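Local atomic coordinates of calcium binding protein (Fasciola hepatica, PDB entry 5FX0), a protein that probably binds calcium through its EF-hand region, the part crystallised here being the dimeric dynein light chain-like domain that follows it. Residues A[16-22]-A[85-91]; A[26-30]-A[58-63]; A[43-48]-A[93-97]. All blocks are in the same frame, centred on the assembly; numbering follows the deposited sequence.

Contact 1. Residues A[16-22]-A[85-91]; sequences EMIATTM and FLSIQFR
An antiparallel strand pair can absorb an extra residue, at the price of a one-residue shift in register, as the pairing of 16-22 with 85-91 demonstrates. Strands 16-20 and 87-91 run antiparallel at 153°, their axes 4.5 Å apart at closest. Glu16 and Arg91 form a hydrogen-bonded pair (Glu16 N to Arg91 O 2.9 Å, Arg91 N to Glu16 O 2.8 Å), reinforced by a salt bridge, Glu16 OE2 to Arg91 NH1 at 3.1 Å. Met17 pairs with Phe90 without hydrogen bonds, its SD 4.0 Å from Ile88 CG1. At Ile18 psi falls to -59°, and both Ile18 N (3.0 Å) and Ala19 N (3.3 Å) donate to Gln89 O: a classic beta bulge. In this dynein light chain-like fold 16-20 is an outermost strand of the chain's own sheet; helix 24-40 covers the face bearing Met17, Thr20, Ile88 and Phe90, while Gln89, on the other face, bonds Tyr76 through OE1. Ala19 O then accepts from Gln89 N at 2.7 Å. Thr20 (chi1 t) sends OG1 to Ser87 O at 3.0 Å and accepts from Met22 N at 3.0 Å, an ST turn. Thr21 (chi1 p) donates through N to Ser87 O (3.0 Å) and through OG1 to Phe85 O (2.7 Å), while Ser87 N reaches Thr21 OG1 at 3.1 Å. Met22 rests SD against Ile88 CB at 4.0 Å.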
loop_
_atom_site.group_PDB
_atom_site.type_symbol
_atom_site.label_atom_id
_atom_site.label_comp_id
_atom_site.label_asym_id
_atom_site.label_seq_id
_atom_site.Cartn_x
_atom_site.Cartn_y
_atom_site.Cartn_z
ATOM N N GLU A 16 -13.755 10.005 5.471
ATOM C CA GLU A 16 -13.612 10.795 4.249
ATOM C C GLU A 16 -13.193 9.900 3.071
ATOM O O GLU A 16 -12.099 9.332 3.064
ATOM C CB GLU A 16 -12.581 11.883 4.487
ATOM C CG GLU A 16 -12.328 12.853 3.326
ATOM C CD GLU A 16 -10.918 13.479 3.383
ATOM O OE1 GLU A 16 -10.479 13.930 4.481
ATOM O OE2 GLU A 16 -10.238 13.510 2.331
ATOM N N MET A 17 -14.059 9.791 2.066
ATOM C CA MET A 17 -13.790 8.969 0.897
ATOM C C MET A 17 -12.748 9.656 0.065
ATOM O O MET A 17 -12.803 10.860 -0.074
ATOM C CB MET A 17 -15.054 8.770 0.047
ATOM C CG MET A 17 -14.942 7.678 -1.029
ATOM S SD MET A 17 -14.621 6.005 -0.398
ATOM C CE MET A 17 -15.716 5.860 1.029
ATOM N N ILE A 18 -11.800 8.880 -0.451
ATOM C CA ILE A 18 -10.756 9.345 -1.381
ATOM C C ILE A 18 -11.110 8.867 -2.799
ATOM O O ILE A 18 -11.321 9.683 -3.685
ATOM C CB ILE A 18 -9.355 8.841 -0.943
ATOM C CG1 ILE A 18 -8.994 9.435 0.422
ATOM C CG2 ILE A 18 -8.300 9.241 -1.961
ATOM C CD1 ILE A 18 -7.768 8.832 1.092
ATOM N N ALA A 19 -11.220 7.550 -2.973
ATOM C CA ALA A 19 -11.557 6.903 -4.236
ATOM C C ALA A 19 -12.104 5.524 -3.978
ATOM O O ALA A 19 -11.595 4.791 -3.110
ATOM C CB ALA A 19 -10.341 6.771 -5.156
ATOM N N THR A 20 -13.112 5.156 -4.766
ATOM C CA THR A 20 -13.683 3.823 -4.690
ATOM C C THR A 20 -14.285 3.371 -6.011
ATOM O O THR A 20 -14.732 4.190 -6.822
ATOM C CB THR A 20 -14.726 3.736 -3.527
ATOM O OG1 THR A 20 -15.118 2.376 -3.312
ATOM C CG2 THR A 20 -15.933 4.551 -3.797
ATOM N N THR A 21 -14.281 2.057 -6.222
ATOM C CA THR A 21 -15.077 1.443 -7.278
ATOM C C THR A 21 -16.175 0.556 -6.718
ATOM O O THR A 21 -16.783 -0.162 -7.469
ATOM C CB THR A 21 -14.216 0.624 -8.265
ATOM O OG1 THR A 21 -13.590 -0.456 -7.576
ATOM C CG2 THR A 21 -13.164 1.500 -8.924
ATOM N N MET A 22 -16.459 0.632 -5.421
ATOM C CA MET A 22 -17.443 -0.257 -4.801
ATOM C C MET A 22 -18.817 0.378 -4.748
ATOM O O MET A 22 -18.966 1.600 -4.790
ATOM C CB MET A 22 -17.027 -0.649 -3.385
ATOM C CG MET A 22 -15.685 -1.350 -3.319
ATOM S SD MET A 22 -15.308 -1.897 -1.637
ATOM C CE MET A 22 -16.240 -3.434 -1.630
ATOM N N PHE A 85 -11.274 -3.561 -10.863
ATOM C CA PHE A 85 -11.257 -4.382 -9.644
ATOM C C PHE A 85 -11.926 -3.596 -8.543
ATOM O O PHE A 85 -11.958 -2.358 -8.586
ATOM C CB PHE A 85 -9.826 -4.771 -9.236
ATOM C CG PHE A 85 -8.914 -3.589 -8.990
ATOM C CD1 PHE A 85 -8.283 -2.952 -10.047
ATOM C CD2 PHE A 85 -8.682 -3.119 -7.701
ATOM C CE1 PHE A 85 -7.432 -1.866 -9.825
ATOM C CE2 PHE A 85 -7.833 -2.036 -7.468
ATOM C CZ PHE A 85 -7.204 -1.409 -8.531
ATOM N N LEU A 86 -12.464 -4.303 -7.561
ATOM C CA LEU A 86 -13.021 -3.652 -6.379
ATOM C C LEU A 86 -11.885 -3.066 -5.548
ATOM O O LEU A 86 -10.921 -3.761 -5.213
ATOM C CB LEU A 86 -13.805 -4.620 -5.520
ATOM C CG LEU A 86 -15.025 -5.262 -6.159
ATOM C CD1 LEU A 86 -15.628 -6.249 -5.169
ATOM C CD2 LEU A 86 -16.044 -4.208 -6.561
ATOM N N SER A 87 -12.010 -1.779 -5.255
ATOM C CA SER A 87 -11.112 -1.085 -4.369
ATOM C C SER A 87 -11.836 0.005 -3.625
ATOM O O SER A 87 -12.878 0.514 -4.052
ATOM C CB SER A 87 -9.985 -0.442 -5.159
ATOM O OG SER A 87 -10.502 0.624 -5.923
ATOM N N ILE A 88 -11.230 0.387 -2.520
ATOM C CA ILE A 88 -11.692 1.491 -1.709
ATOM C C ILE A 88 -10.469 2.116 -1.041
ATOM O O ILE A 88 -9.504 1.414 -0.669
ATOM C CB ILE A 88 -12.782 1.040 -0.738
ATOM C CG1 ILE A 88 -13.480 2.222 -0.096
ATOM C CG2 ILE A 88 -12.264 0.079 0.329
ATOM C CD1 ILE A 88 -14.766 1.803 0.579
ATOM N N GLN A 89 -10.493 3.440 -0.985
ATOM C CA GLN A 89 -9.473 4.254 -0.352
ATOM C C GLN A 89 -10.221 5.297 0.430
ATOM O O GLN A 89 -11.060 5.986 -0.110
ATOM C CB GLN A 89 -8.615 4.928 -1.380
ATOM C CG GLN A 89 -7.969 3.952 -2.329
ATOM C CD GLN A 89 -7.316 4.673 -3.463
ATOM O OE1 GLN A 89 -6.664 5.697 -3.275
ATOM N NE2 GLN A 89 -7.514 4.169 -4.657
ATOM N N PHE A 90 -9.949 5.380 1.714
ATOM C CA PHE A 90 -10.606 6.361 2.544
ATOM C C PHE A 90 -9.738 6.764 3.714
ATOM O O PHE A 90 -8.774 6.095 4.037
ATOM C CB PHE A 90 -11.978 5.852 2.992
ATOM C CG PHE A 90 -11.930 4.628 3.835
ATOM C CD1 PHE A 90 -11.847 3.396 3.258
ATOM C CD2 PHE A 90 -11.986 4.715 5.218
ATOM C CE1 PHE A 90 -11.799 2.244 4.032
ATOM C CE2 PHE A 90 -11.932 3.572 6.009
ATOM C CZ PHE A 90 -11.855 2.334 5.410
ATOM N N ARG A 91 -10.083 7.885 4.307
ATOM C CA ARG A 91 -9.365 8.433 5.439
ATOM C C ARG A 91 -10.288 8.358 6.658
ATOM O O ARG A 91 -11.484 8.655 6.584
ATOM C CB ARG A 91 -8.951 9.867 5.130
ATOM C CG ARG A 91 -8.357 10.657 6.298
ATOM C CD ARG A 91 -7.795 12.016 5.878
ATOM N NE ARG A 91 -6.575 11.841 5.078
ATOM C CZ ARG A 91 -6.490 11.846 3.737
ATOM N NH1 ARG A 91 -7.549 12.055 2.961
ATOM N NH2 ARG A 91 -5.310 11.635 3.158
#

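Contact 2. Residues A[26-30]-A[58-63]; sequences RQVEV and YMDEKY
A very close hydrogen bond from Tyr63 OH to Glu29 OE1, 2.5 Å, ties 26-30 to 58-63. The carboxylate also makes a long salt bridge, Glu29 OE2 to Lys62 NZ at 3.7 Å. Glu29 takes an m, t rotamer that carries its acid across the gap, and Tyr58 (chi1 t) sets OH 3.7 Å from Glu29 CB. Beyond these polar ends, Arg26 extends along the Tyr63 ring, CD 3.6 Å from CE1, and one face of its guanidinium lies against Tyr63 CD1. Val30 CG2 fills the inner side, 3.8 Å from Tyr63 CE2 and 3.9 Å from Met59 SD. The two helices of the dynein light chain-like domain thus pack side by side through side chains, roughly antiparallel, at 145° between the N-to-C directions of these short segments; Val30 and Met59 CA atoms are 7.9 Å apart and the axes 12.3 Å, so long side chains span the interval. Helix 24-40 meets strand 15-20 through Gln27, while the end of helix 48-63 is joined to strand 95-101 by a hydrogen bond from Arg101 to Tyr63 O.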
loop_
_atom_site.group_PDB
_atom_site.type_symbol
_atom_site.label_atom_id
_atom_site.label_comp_id
_atom_site.label_asym_id
_atom_site.label_seq_id
_atom_site.Cartn_x
_atom_site.Cartn_y
_atom_site.Cartn_z
ATOM N N ARG A 26 -21.676 -1.365 0.005
ATOM C CA ARG A 26 -20.409 -1.936 0.450
ATOM C C ARG A 26 -19.470 -0.900 1.036
ATOM O O ARG A 26 -18.801 -1.183 2.023
ATOM C CB ARG A 26 -19.723 -2.667 -0.670
ATOM C CG ARG A 26 -20.462 -3.917 -1.065
ATOM C CD ARG A 26 -19.609 -4.725 -2.015
ATOM N NE ARG A 26 -20.377 -5.759 -2.670
ATOM C CZ ARG A 26 -19.871 -6.636 -3.525
ATOM N NH1 ARG A 26 -18.575 -6.630 -3.823
ATOM N NH2 ARG A 26 -20.672 -7.541 -4.072
ATOM N N GLN A 27 -19.416 0.282 0.434
ATOM C CA GLN A 27 -18.645 1.393 0.998
ATOM C C GLN A 27 -19.039 1.624 2.440
ATOM O O GLN A 27 -18.176 1.790 3.275
ATOM C CB GLN A 27 -18.850 2.716 0.239
ATOM C CG GLN A 27 -18.407 2.732 -1.219
ATOM C CD GLN A 27 -18.899 3.973 -1.949
ATOM O OE1 GLN A 27 -18.775 5.091 -1.449
ATOM N NE2 GLN A 27 -19.424 3.782 -3.136
ATOM N N VAL A 28 -20.340 1.647 2.723
ATOM C CA VAL A 28 -20.833 1.868 4.081
ATOM C C VAL A 28 -20.375 0.728 5.010
ATOM O O VAL A 28 -19.846 1.006 6.061
ATOM C CB VAL A 28 -22.382 2.064 4.127
ATOM C CG1 VAL A 28 -22.914 2.099 5.570
ATOM C CG2 VAL A 28 -22.782 3.355 3.410
ATOM N N GLU A 29 -20.548 -0.533 4.614
ATOM C CA GLU A 29 -20.124 -1.677 5.457
ATOM C C GLU A 29 -18.635 -1.668 5.764
ATOM O O GLU A 29 -18.227 -1.843 6.911
ATOM C CB GLU A 29 -20.420 -3.010 4.784
ATOM C CG GLU A 29 -21.883 -3.375 4.701
ATOM C CD GLU A 29 -22.104 -4.752 4.092
ATOM O OE1 GLU A 29 -21.408 -5.110 3.105
ATOM O OE2 GLU A 29 -22.993 -5.475 4.603
ATOM N N VAL A 30 -17.832 -1.475 4.725
ATOM C CA VAL A 30 -16.387 -1.472 4.853
ATOM C C VAL A 30 -15.912 -0.337 5.761
ATOM O O VAL A 30 -15.071 -0.562 6.645
ATOM C CB VAL A 30 -15.712 -1.369 3.474
ATOM C CG1 VAL A 30 -14.218 -1.126 3.587
ATOM C CG2 VAL A 30 -15.962 -2.643 2.679
ATOM N N TYR A 58 -12.274 -9.905 7.188
ATOM C CA TYR A 58 -13.697 -9.525 7.084
ATOM C C TYR A 58 -14.165 -9.461 5.627
ATOM O O TYR A 58 -15.243 -9.939 5.281
ATOM C CB TYR A 58 -13.952 -8.185 7.789
ATOM C CG TYR A 58 -15.304 -7.542 7.532
ATOM C CD1 TYR A 58 -16.434 -7.889 8.293
ATOM C CD2 TYR A 58 -15.452 -6.551 6.548
ATOM C CE1 TYR A 58 -17.663 -7.277 8.064
ATOM C CE2 TYR A 58 -16.675 -5.944 6.308
ATOM C CZ TYR A 58 -17.772 -6.297 7.070
ATOM O OH TYR A 58 -18.975 -5.680 6.813
ATOM N N MET A 59 -13.322 -8.905 4.767
ATOM C CA MET A 59 -13.678 -8.736 3.382
ATOM C C MET A 59 -13.534 -9.982 2.545
ATOM O O MET A 59 -14.290 -10.163 1.607
ATOM C CB MET A 59 -12.864 -7.606 2.803
ATOM C CG MET A 59 -13.215 -6.314 3.514
ATOM S SD MET A 59 -12.860 -4.916 2.479
ATOM C CE MET A 59 -11.072 -4.958 2.522
ATOM N N ASP A 60 -12.542 -10.805 2.850
ATOM C CA ASP A 60 -12.418 -12.136 2.248
ATOM C C ASP A 60 -13.725 -12.931 2.516
ATOM O O ASP A 60 -14.373 -13.411 1.593
ATOM C CB ASP A 60 -11.169 -12.895 2.800
ATOM C CG ASP A 60 -9.823 -12.469 2.136
ATOM O OD1 ASP A 60 -9.786 -11.808 1.082
ATOM O OD2 ASP A 60 -8.758 -12.819 2.673
ATOM N N GLU A 61 -14.111 -13.004 3.783
ATOM C CA GLU A 61 -15.319 -13.721 4.218
ATOM C C GLU A 61 -16.624 -13.160 3.640
ATOM O O GLU A 61 -17.511 -13.925 3.263
ATOM C CB GLU A 61 -15.409 -13.727 5.748
ATOM C CG GLU A 61 -14.328 -14.554 6.441
ATOM C CD GLU A 61 -14.087 -14.128 7.884
ATOM O OE1 GLU A 61 -15.007 -13.558 8.515
ATOM O OE2 GLU A 61 -12.966 -14.360 8.392
ATOM N N LYS A 62 -16.727 -11.832 3.565
ATOM C CA LYS A 62 -17.957 -11.154 3.160
ATOM C C LYS A 62 -18.083 -10.860 1.656
ATOM O O LYS A 62 -19.199 -10.760 1.164
ATOM C CB LYS A 62 -18.102 -9.855 3.952
ATOM C CG LYS A 62 -19.499 -9.275 3.908
ATOM C CD LYS A 62 -19.721 -8.251 5.003
ATOM C CE LYS A 62 -21.186 -7.861 5.082
ATOM N NZ LYS A 62 -22.065 -8.977 5.527
ATOM N N TYR A 63 -16.964 -10.695 0.939
ATOM C CA TYR A 63 -16.991 -10.439 -0.516
ATOM C C TYR A 63 -16.146 -11.414 -1.334
ATOM O O TYR A 63 -15.930 -11.191 -2.532
ATOM C CB TYR A 63 -16.552 -8.992 -0.845
ATOM C CG TYR A 63 -17.210 -7.940 0.028
ATOM C CD1 TYR A 63 -18.595 -7.766 0.030
ATOM C CD2 TYR A 63 -16.444 -7.141 0.878
ATOM C CE1 TYR A 63 -19.198 -6.826 0.859
ATOM C CE2 TYR A 63 -17.034 -6.200 1.696
ATOM C CZ TYR A 63 -18.407 -6.045 1.688
ATOM O OH TYR A 63 -18.956 -5.113 2.529
#

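Contact 3. Residues A[43-48]-A[93-97]; sequences GKDEEM and GRHIC
Contact 3 is a salt-bridged and hydrogen-bonded contact between a connecting loop and a hairpin: 43-48 links helix 24-40 to helix 48-63, and the partner segment 93-97 runs from the turn after strand 87-92 into strand 95-101. Arg94 makes the polar part. Its side chain, chi1 p with chi2 and chi3 t, brings NH2 to 2.7 Å from Asp45 OD1 in a salt bridge; NE adds a weak bond to the same OD1 at 3.3 Å. NH2 also donates to Gly43 O over a very short 2.4 Å, and both acceptors lie near the guanidinium plane. Gly43 has a positive phi (68°, psi 16°), as does Gly93 in the hairpin turn (60°, psi -121°). His95, chi1 m, directs its ring at the loop, with CE1 3.3 Å from Asp45 OD1 at the ring edge. Met48, with chi1 and chi2 both m, covers one ring face in a sulfur-aromatic contact: SD lies 3.9 Å from the ring centroid of His95 and 9° off its normal. Met48 N bonds Asp45 O at 3.1 Å as the chain turns into helix 48-63. Strand 95-101 lies between 87-92 and 67-72, where His95 touches Ile71, while on the loop side Asp45 and Met48 pack on Trp77 of the second subunit, whose strand 75-79 thus approaches the start of helix 48-63.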
loop_
_atom_site.group_PDB
_atom_site.type_symbol
_atom_site.label_atom_id
_atom_site.label_comp_id
_atom_site.label_asym_id
_atom_site.label_seq_id
_atom_site.Cartn_x
_atom_site.Cartn_y
_atom_site.Cartn_z
ATOM N N GLY A 43 -7.049 3.396 18.434
ATOM C CA GLY A 43 -6.249 4.098 17.425
ATOM C C GLY A 43 -4.730 3.985 17.533
ATOM O O GLY A 43 -4.021 4.761 16.892
ATOM N N LYS A 44 -4.220 3.020 18.305
ATOM C CA LYS A 44 -2.772 2.882 18.525
ATOM C C LYS A 44 -2.086 2.514 17.212
ATOM O O LYS A 44 -2.651 1.774 16.411
ATOM C CB LYS A 44 -2.452 1.778 19.545
ATOM C CG LYS A 44 -3.049 1.905 20.941
ATOM C CD LYS A 44 -2.722 0.664 21.784
ATOM C CE LYS A 44 -3.854 0.260 22.722
ATOM N NZ LYS A 44 -4.157 1.270 23.779
ATOM N N ASP A 45 -0.861 2.989 17.012
ATOM C CA ASP A 45 -0.115 2.696 15.774
ATOM C C ASP A 45 0.476 1.273 15.694
ATOM O O ASP A 45 0.374 0.625 14.647
ATOM C CB ASP A 45 0.950 3.769 15.508
ATOM C CG ASP A 45 0.375 5.002 14.808
ATOM O OD1 ASP A 45 -0.855 5.259 14.902
ATOM O OD2 ASP A 45 1.160 5.708 14.145
ATOM N N GLU A 46 1.041 0.775 16.792
ATOM C CA GLU A 46 1.466 -0.633 16.866
ATOM C C GLU A 46 0.318 -1.660 16.856
ATOM O O GLU A 46 0.568 -2.867 16.907
ATOM C CB GLU A 46 2.319 -0.865 18.111
ATOM C CG GLU A 46 3.656 -0.146 18.085
ATOM C CD GLU A 46 4.778 -0.983 18.680
ATOM O OE1 GLU A 46 4.634 -1.438 19.837
ATOM O OE2 GLU A 46 5.801 -1.190 17.989
ATOM N N GLU A 47 -0.924 -1.187 16.826
ATOM C CA GLU A 47 -2.097 -2.034 16.626
ATOM C C GLU A 47 -2.577 -2.133 15.164
ATOM O O GLU A 47 -3.495 -2.915 14.869
ATOM C CB GLU A 47 -3.248 -1.508 17.507
ATOM C CG GLU A 47 -3.143 -1.909 18.972
ATOM C CD GLU A 47 -3.118 -3.417 19.168
ATOM O OE1 GLU A 47 -3.799 -4.139 18.404
ATOM O OE2 GLU A 47 -2.407 -3.886 20.081
ATOM N N MET A 48 -1.960 -1.377 14.251
ATOM C CA MET A 48 -2.538 -1.198 12.914
ATOM C C MET A 48 -2.355 -2.411 11.997
ATOM O O MET A 48 -3.259 -2.746 11.213
ATOM C CB MET A 48 -2.038 0.102 12.268
ATOM C CG MET A 48 -2.650 1.366 12.842
ATOM S SD MET A 48 -4.448 1.512 12.640
ATOM C CE MET A 48 -5.000 1.123 14.300
ATOM N N GLY A 93 -9.566 9.942 10.306
ATOM C CA GLY A 93 -8.591 10.723 11.053
ATOM C C GLY A 93 -7.238 10.778 10.383
ATOM O O GLY A 93 -7.106 11.227 9.242
ATOM N N ARG A 94 -6.231 10.302 11.095
ATOM C CA ARG A 94 -4.861 10.268 10.582
ATOM C C ARG A 94 -4.549 9.060 9.698
ATOM O O ARG A 94 -3.560 9.067 8.957
ATOM C CB ARG A 94 -3.852 10.349 11.743
ATOM C CG ARG A 94 -3.751 9.155 12.674
ATOM C CD ARG A 94 -2.587 9.360 13.654
ATOM N NE ARG A 94 -2.341 8.176 14.469
ATOM C CZ ARG A 94 -3.085 7.780 15.512
ATOM N NH1 ARG A 94 -4.153 8.473 15.920
ATOM N NH2 ARG A 94 -2.754 6.665 16.161
ATOM N N HIS A 95 -5.362 8.020 9.805
ATOM C CA HIS A 95 -5.161 6.803 9.037
ATOM C C HIS A 95 -5.885 6.801 7.696
ATOM O O HIS A 95 -7.016 7.265 7.588
ATOM C CB HIS A 95 -5.604 5.619 9.864
ATOM C CG HIS A 95 -4.819 5.478 11.118
ATOM N ND1 HIS A 95 -3.457 5.260 11.111
ATOM C CD2 HIS A 95 -5.184 5.570 12.415
ATOM C CE1 HIS A 95 -3.021 5.198 12.352
ATOM N NE2 HIS A 95 -4.048 5.388 13.161
ATOM N N ILE A 96 -5.194 6.276 6.688
ATOM C CA ILE A 96 -5.719 6.087 5.342
ATOM C C ILE A 96 -5.773 4.587 5.186
ATOM O O ILE A 96 -4.785 3.917 5.441
ATOM C CB ILE A 96 -4.798 6.703 4.258
ATOM C CG1 ILE A 96 -4.838 8.244 4.327
ATOM C CG2 ILE A 96 -5.181 6.212 2.856
ATOM C CD1 ILE A 96 -3.654 8.935 3.668
ATOM N N CYS A 97 -6.927 4.069 4.778
ATOM C CA CYS A 97 -7.080 2.668 4.444
ATOM C C CYS A 97 -7.181 2.475 2.930
ATOM O O CYS A 97 -8.045 3.039 2.299
ATOM C CB CYS A 97 -8.312 2.097 5.137
ATOM S SG CYS A 97 -8.569 0.359 4.766
#

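The three contacts illustrate how a small helix-and-sheet domain is tied together by contacts that adjoin through a shared helix and a shared sheet. Contacts 1 and 2 have centres 12 Å apart and touch directly: Met22 O lies 2.8 Å from Gln27 NE2, a probable hydrogen bond, and Ile88 CD1 is 3.9 Å from Gln27 CA, so helix 24-40 joins them. Contacts 1 and 3 are about 17 Å apart between centres yet share the sheet, with Phe90 O 2.8 Å from Cys97 N. Contacts 2 and 3, about 19 Å apart between centres, lie on opposite sides of the chain's centre; helix 48-63 runs between them. Contact 3 alone of the three touches the second subunit.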